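Local coordinates for protein MOSUB1, transcription cofactor (Magnaporthe oryzae, PDB 4AGH) that binds single-stranded DNA and, as a member of the PC4 family, probably acts as a transcriptional coactivator in the nucleus, at residues M65-Y73 and G83-Y94. Residues are numbered along the deposited sequence; the frame is centred on the assembly and turned at random.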
loop_
_atom_site.group_PDB
_atom_site.type_symbol
_atom_site.label_atom_id
_atom_site.label_comp_id
_atom_site.label_asym_id
_atom_site.label_seq_id
_atom_site.Cartn_x
_atom_site.Cartn_y
_atom_site.Cartn_z
ATOM N N MET A 65 -15.061 2.869 -11.302
ATOM C CA MET A 65 -14.444 2.111 -10.221
ATOM C C MET A 65 -13.358 2.941 -9.570
ATOM O O MET A 65 -12.607 3.636 -10.252
ATOM C CB MET A 65 -13.863 0.790 -10.731
ATOM C CG MET A 65 -14.923 -0.261 -11.041
ATOM S SD MET A 65 -14.184 -1.860 -11.434
ATOM C CE MET A 65 -12.839 -1.912 -10.240
ATOM N N ASP A 66 -13.256 2.844 -8.247
ATOM C CA ASP A 66 -12.243 3.593 -7.519
ATOM C C ASP A 66 -11.014 2.740 -7.221
ATOM O O ASP A 66 -11.128 1.537 -6.986
ATOM C CB ASP A 66 -12.820 4.129 -6.209
ATOM C CG ASP A 66 -13.930 5.138 -6.438
ATOM O OD1 ASP A 66 -13.629 6.221 -6.973
ATOM O OD2 ASP A 66 -15.095 4.841 -6.101
ATOM N N PHE A 67 -9.845 3.377 -7.251
ATOM C CA PHE A 67 -8.575 2.702 -6.967
ATOM C C PHE A 67 -7.778 3.478 -5.946
ATOM O O PHE A 67 -7.771 4.717 -5.949
ATOM C CB PHE A 67 -7.767 2.533 -8.240
ATOM C CG PHE A 67 -8.459 1.683 -9.250
ATOM C CD1 PHE A 67 -9.375 2.240 -10.127
ATOM C CD2 PHE A 67 -8.261 0.314 -9.267
ATOM C CE1 PHE A 67 -10.048 1.447 -11.038
ATOM C CE2 PHE A 67 -8.924 -0.482 -10.176
ATOM C CZ PHE A 67 -9.821 0.084 -11.063
ATOM N N ILE A 68 -7.116 2.741 -5.058
ATOM C CA ILE A 68 -6.258 3.358 -4.070
ATOM C C ILE A 68 -4.833 3.157 -4.562
ATOM O O ILE A 68 -4.310 2.039 -4.568
ATOM C CB ILE A 68 -6.427 2.739 -2.666
ATOM C CG1 ILE A 68 -7.843 2.985 -2.106
ATOM C CG2 ILE A 68 -5.402 3.318 -1.706
ATOM C CD1 ILE A 68 -8.907 2.029 -2.652
ATOM N N ASN A 69 -4.212 4.247 -4.990
ATOM C CA ASN A 69 -2.909 4.177 -5.631
ATOM C C ASN A 69 -1.791 4.552 -4.682
ATOM O O ASN A 69 -1.771 5.648 -4.142
ATOM C CB ASN A 69 -2.883 5.104 -6.835
ATOM C CG ASN A 69 -3.967 4.780 -7.828
ATOM O OD1 ASN A 69 -3.981 3.697 -8.416
ATOM N ND2 ASN A 69 -4.880 5.724 -8.041
ATOM N N ILE A 70 -0.868 3.625 -4.465
ATOM C CA ILE A 70 0.287 3.896 -3.636
ATOM C C ILE A 70 1.480 3.934 -4.585
ATOM O O ILE A 70 1.798 2.927 -5.212
ATOM C CB ILE A 70 0.460 2.770 -2.613
ATOM C CG1 ILE A 70 -0.865 2.547 -1.867
ATOM C CG2 ILE A 70 1.607 3.090 -1.663
ATOM C CD1 ILE A 70 -0.851 1.344 -0.927
ATOM N N ARG A 71 2.137 5.085 -4.712
ATOM C CA ARG A 71 3.089 5.208 -5.812
ATOM C C ARG A 71 4.163 6.232 -5.532
ATOM O O ARG A 71 3.899 7.251 -4.909
ATOM C CB ARG A 71 2.345 5.591 -7.096
ATOM C CG ARG A 71 3.236 5.613 -8.333
ATOM C CD ARG A 71 2.440 5.564 -9.616
ATOM N NE ARG A 71 1.552 4.402 -9.700
ATOM C CZ ARG A 71 1.916 3.179 -10.079
ATOM N NH1 ARG A 71 3.184 2.897 -10.384
ATOM N NH2 ARG A 71 0.998 2.214 -10.124
ATOM N N GLU A 72 5.374 5.943 -6.002
ATOM C CA GLU A 72 6.463 6.893 -5.905
ATOM C C GLU A 72 6.486 7.763 -7.148
ATOM O O GLU A 72 6.387 7.265 -8.274
ATOM C CB GLU A 72 7.800 6.165 -5.757
ATOM C CG GLU A 72 8.994 7.117 -5.710
ATOM C CD GLU A 72 10.282 6.419 -5.336
ATOM O OE1 GLU A 72 10.251 5.534 -4.461
ATOM O OE2 GLU A 72 11.334 6.765 -5.916
ATOM N N TYR A 73 6.621 9.067 -6.932
ATOM C CA TYR A 73 6.713 10.030 -8.018
ATOM C C TYR A 73 8.170 10.427 -8.209
ATOM O O TYR A 73 8.956 10.356 -7.268
ATOM C CB TYR A 73 5.846 11.245 -7.702
ATOM C CG TYR A 73 4.391 10.992 -8.029
ATOM C CD1 TYR A 73 3.683 9.977 -7.392
ATOM C CD2 TYR A 73 3.733 11.759 -8.984
ATOM C CE1 TYR A 73 2.353 9.727 -7.708
ATOM C CE2 TYR A 73 2.417 11.526 -9.303
ATOM C CZ TYR A 73 1.727 10.509 -8.665
ATOM O OH TYR A 73 0.406 10.282 -8.997
ATOM N N GLY A 83 5.817 7.417 -11.186
ATOM C CA GLY A 83 6.825 6.482 -11.646
ATOM C C GLY A 83 6.342 5.045 -11.581
ATOM O O GLY A 83 5.176 4.768 -11.294
ATOM N N LYS A 84 7.265 4.128 -11.839
ATOM C CA LYS A 84 6.947 2.719 -11.982
ATOM C C LYS A 84 6.827 1.984 -10.645
ATOM O O LYS A 84 6.284 0.885 -10.585
ATOM C CB LYS A 84 8.005 2.044 -12.855
ATOM C CG LYS A 84 7.416 1.201 -13.972
ATOM C CD LYS A 84 6.546 2.052 -14.887
ATOM C CE LYS A 84 5.991 1.230 -16.040
ATOM N NZ LYS A 84 5.058 2.012 -16.899
ATOM N N LYS A 85 7.333 2.584 -9.575
ATOM C CA LYS A 85 7.258 1.939 -8.271
ATOM C C LYS A 85 5.925 2.297 -7.628
ATOM O O LYS A 85 5.739 3.408 -7.152
ATOM C CB LYS A 85 8.420 2.379 -7.379
ATOM C CG LYS A 85 9.807 1.978 -7.920
ATOM C CD LYS A 85 10.943 2.557 -7.082
ATOM C CE LYS A 85 12.308 2.179 -7.671
ATOM N NZ LYS A 85 13.441 2.795 -6.921
ATOM N N GLY A 86 4.996 1.357 -7.626
ATOM C CA GLY A 86 3.677 1.620 -7.072
ATOM C C GLY A 86 2.677 0.560 -7.460
ATOM O O GLY A 86 2.975 -0.348 -8.242
ATOM N N ILE A 87 1.468 0.698 -6.930
ATOM C CA ILE A 87 0.420 -0.262 -7.208
ATOM C C ILE A 87 -0.926 0.423 -7.014
ATOM O O ILE A 87 -1.057 1.316 -6.168
ATOM C CB ILE A 87 0.584 -1.508 -6.313
ATOM C CG1 ILE A 87 -0.412 -2.609 -6.711
ATOM C CG2 ILE A 87 0.449 -1.131 -4.849
ATOM C CD1 ILE A 87 -0.118 -3.947 -6.007
ATOM N N GLY A 88 -1.896 0.054 -7.847
ATOM C CA GLY A 88 -3.243 0.583 -7.736
ATOM C C GLY A 88 -4.156 -0.497 -7.193
ATOM O O GLY A 88 -4.467 -1.461 -7.890
ATOM N N LEU A 89 -4.561 -0.357 -5.933
ATOM C CA LEU A 89 -5.410 -1.355 -5.301
ATOM C C LEU A 89 -6.879 -1.111 -5.621
ATOM O O LEU A 89 -7.335 0.028 -5.643
ATOM C CB LEU A 89 -5.239 -1.307 -3.776
ATOM C CG LEU A 89 -3.822 -1.540 -3.263
ATOM C CD1 LEU A 89 -3.826 -1.443 -1.740
ATOM C CD2 LEU A 89 -3.301 -2.892 -3.735
ATOM N N THR A 90 -7.621 -2.189 -5.852
ATOM C CA THR A 90 -9.071 -2.095 -5.885
ATOM C C THR A 90 -9.561 -1.846 -4.467
ATOM O O THR A 90 -8.811 -2.008 -3.493
ATOM C CB THR A 90 -9.707 -3.410 -6.379
ATOM O OG1 THR A 90 -9.452 -4.442 -5.423
ATOM C CG2 THR A 90 -9.122 -3.823 -7.732
ATOM N N VAL A 91 -10.828 -1.466 -4.341
ATOM C CA VAL A 91 -11.377 -1.198 -3.028
ATOM C C VAL A 91 -11.362 -2.468 -2.184
ATOM O O VAL A 91 -11.039 -2.419 -1.002
ATOM C CB VAL A 91 -12.787 -0.605 -3.139
ATOM C CG1 VAL A 91 -13.457 -0.518 -1.773
ATOM C CG2 VAL A 91 -12.699 0.774 -3.799
ATOM N N ASP A 92 -11.706 -3.603 -2.793
ATOM C CA ASP A 92 -11.715 -4.876 -2.061
ATOM C C ASP A 92 -10.318 -5.264 -1.587
ATOM O O ASP A 92 -10.149 -5.826 -0.501
ATOM C CB ASP A 92 -12.304 -6.001 -2.919
ATOM C CG ASP A 92 -13.813 -5.901 -3.074
ATOM O OD1 ASP A 92 -14.449 -5.116 -2.340
ATOM O OD2 ASP A 92 -14.365 -6.627 -3.932
ATOM N N GLN A 93 -9.308 -4.978 -2.402
ATOM C CA GLN A 93 -7.927 -5.254 -1.999
ATOM C C GLN A 93 -7.532 -4.329 -0.864
ATOM O O GLN A 93 -6.870 -4.738 0.090
ATOM C CB GLN A 93 -6.968 -5.081 -3.185
ATOM C CG GLN A 93 -7.092 -6.200 -4.208
ATOM C CD GLN A 93 -6.573 -5.799 -5.574
ATOM O OE1 GLN A 93 -5.949 -4.751 -5.725
ATOM N NE2 GLN A 93 -6.830 -6.637 -6.578
ATOM N N TYR A 94 -7.962 -3.076 -0.961
ATOM C CA TYR A 94 -7.657 -2.101 0.078
ATOM C C TYR A 94 -8.324 -2.490 1.404
ATOM O O TYR A 94 -7.681 -2.439 2.460
ATOM C CB TYR A 94 -8.077 -0.698 -0.355
ATOM C CG TYR A 94 -7.963 0.350 0.726
ATOM C CD1 TYR A 94 -6.725 0.864 1.097
ATOM C CD2 TYR A 94 -9.094 0.839 1.362
ATOM C CE1 TYR A 94 -6.618 1.823 2.080
ATOM C CE2 TYR A 94 -8.999 1.808 2.348
ATOM C CZ TYR A 94 -7.761 2.296 2.702
ATOM O OH TYR A 94 -7.664 3.255 3.682
HETATM O O HOH W 1 -12.157 -0.899 -7.036
HETATM O O HOH W 2 1.495 -0.618 -11.106
HETATM O O HOH W 3 3.643 -0.003 -11.128
HETATM O O HOH W 4 13.374 5.278 -6.539
#
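The guanidinium of Arg71 lies with one face over Gly86, whose CA stands 3.6 Å above its plane, while waters 2 and 3 sit at its edge. At the other end of the antiparallel pair formed by strands 65-73 and 86-90, part of the PC4-type curved sheet that leads into a long helix, one face of the Tyr94 ring receives Ile68: CG1 lies 4.2 Å from the ring centroid and 23° off the normal, a CH-pi contact, and CD1 leans on Tyr94 CB. Tyr94 OH hydrogen-bonds to Asn105 OD1 of the second subunit, so this helix side chain touches both the sheet and the dimer partner.

Arg71 runs from a CG anti to the backbone N (chi1 -174°) and bends at chi3, which lays the group back along 83-88. There NH1 donates to Gly83 O at 2.9 Å, with the acceptor tilted somewhat from the guanidinium plane. Water 3 links NH1 to Lys84 O and Gly86 O, and water 2 links NH2 to Gly86 O, so solvent ties the cation to backbone carbonyls at the corner of the chain.

Reciprocal backbone bonds join Ile68 to Leu89 and Ile70 to Ile87, and both pairs place their side chains on one face, where Ile70 CD1 meets Leu89 CD1; the Ile70 side chain also packs on Ile70 of the second subunit. Before strand 86-90 the chain turns a corner at Lys84 and Lys85, yet Glu72 N still reaches Lys85 O in a nearly straight bond (177°). The Glu72 and Lys85 side chains run side by side; Glu72 OE1 is in a salt bridge with Arg55.

Thr90 and Gln93 form a capping box at the helix start: Gln93 N donates to Thr90 OG1 at 3.1 Å, and Thr90 N to Gln93 OE1 at 3.1 Å. Next to it, water 1 donates to Asp66 O and accepts from Val91 N.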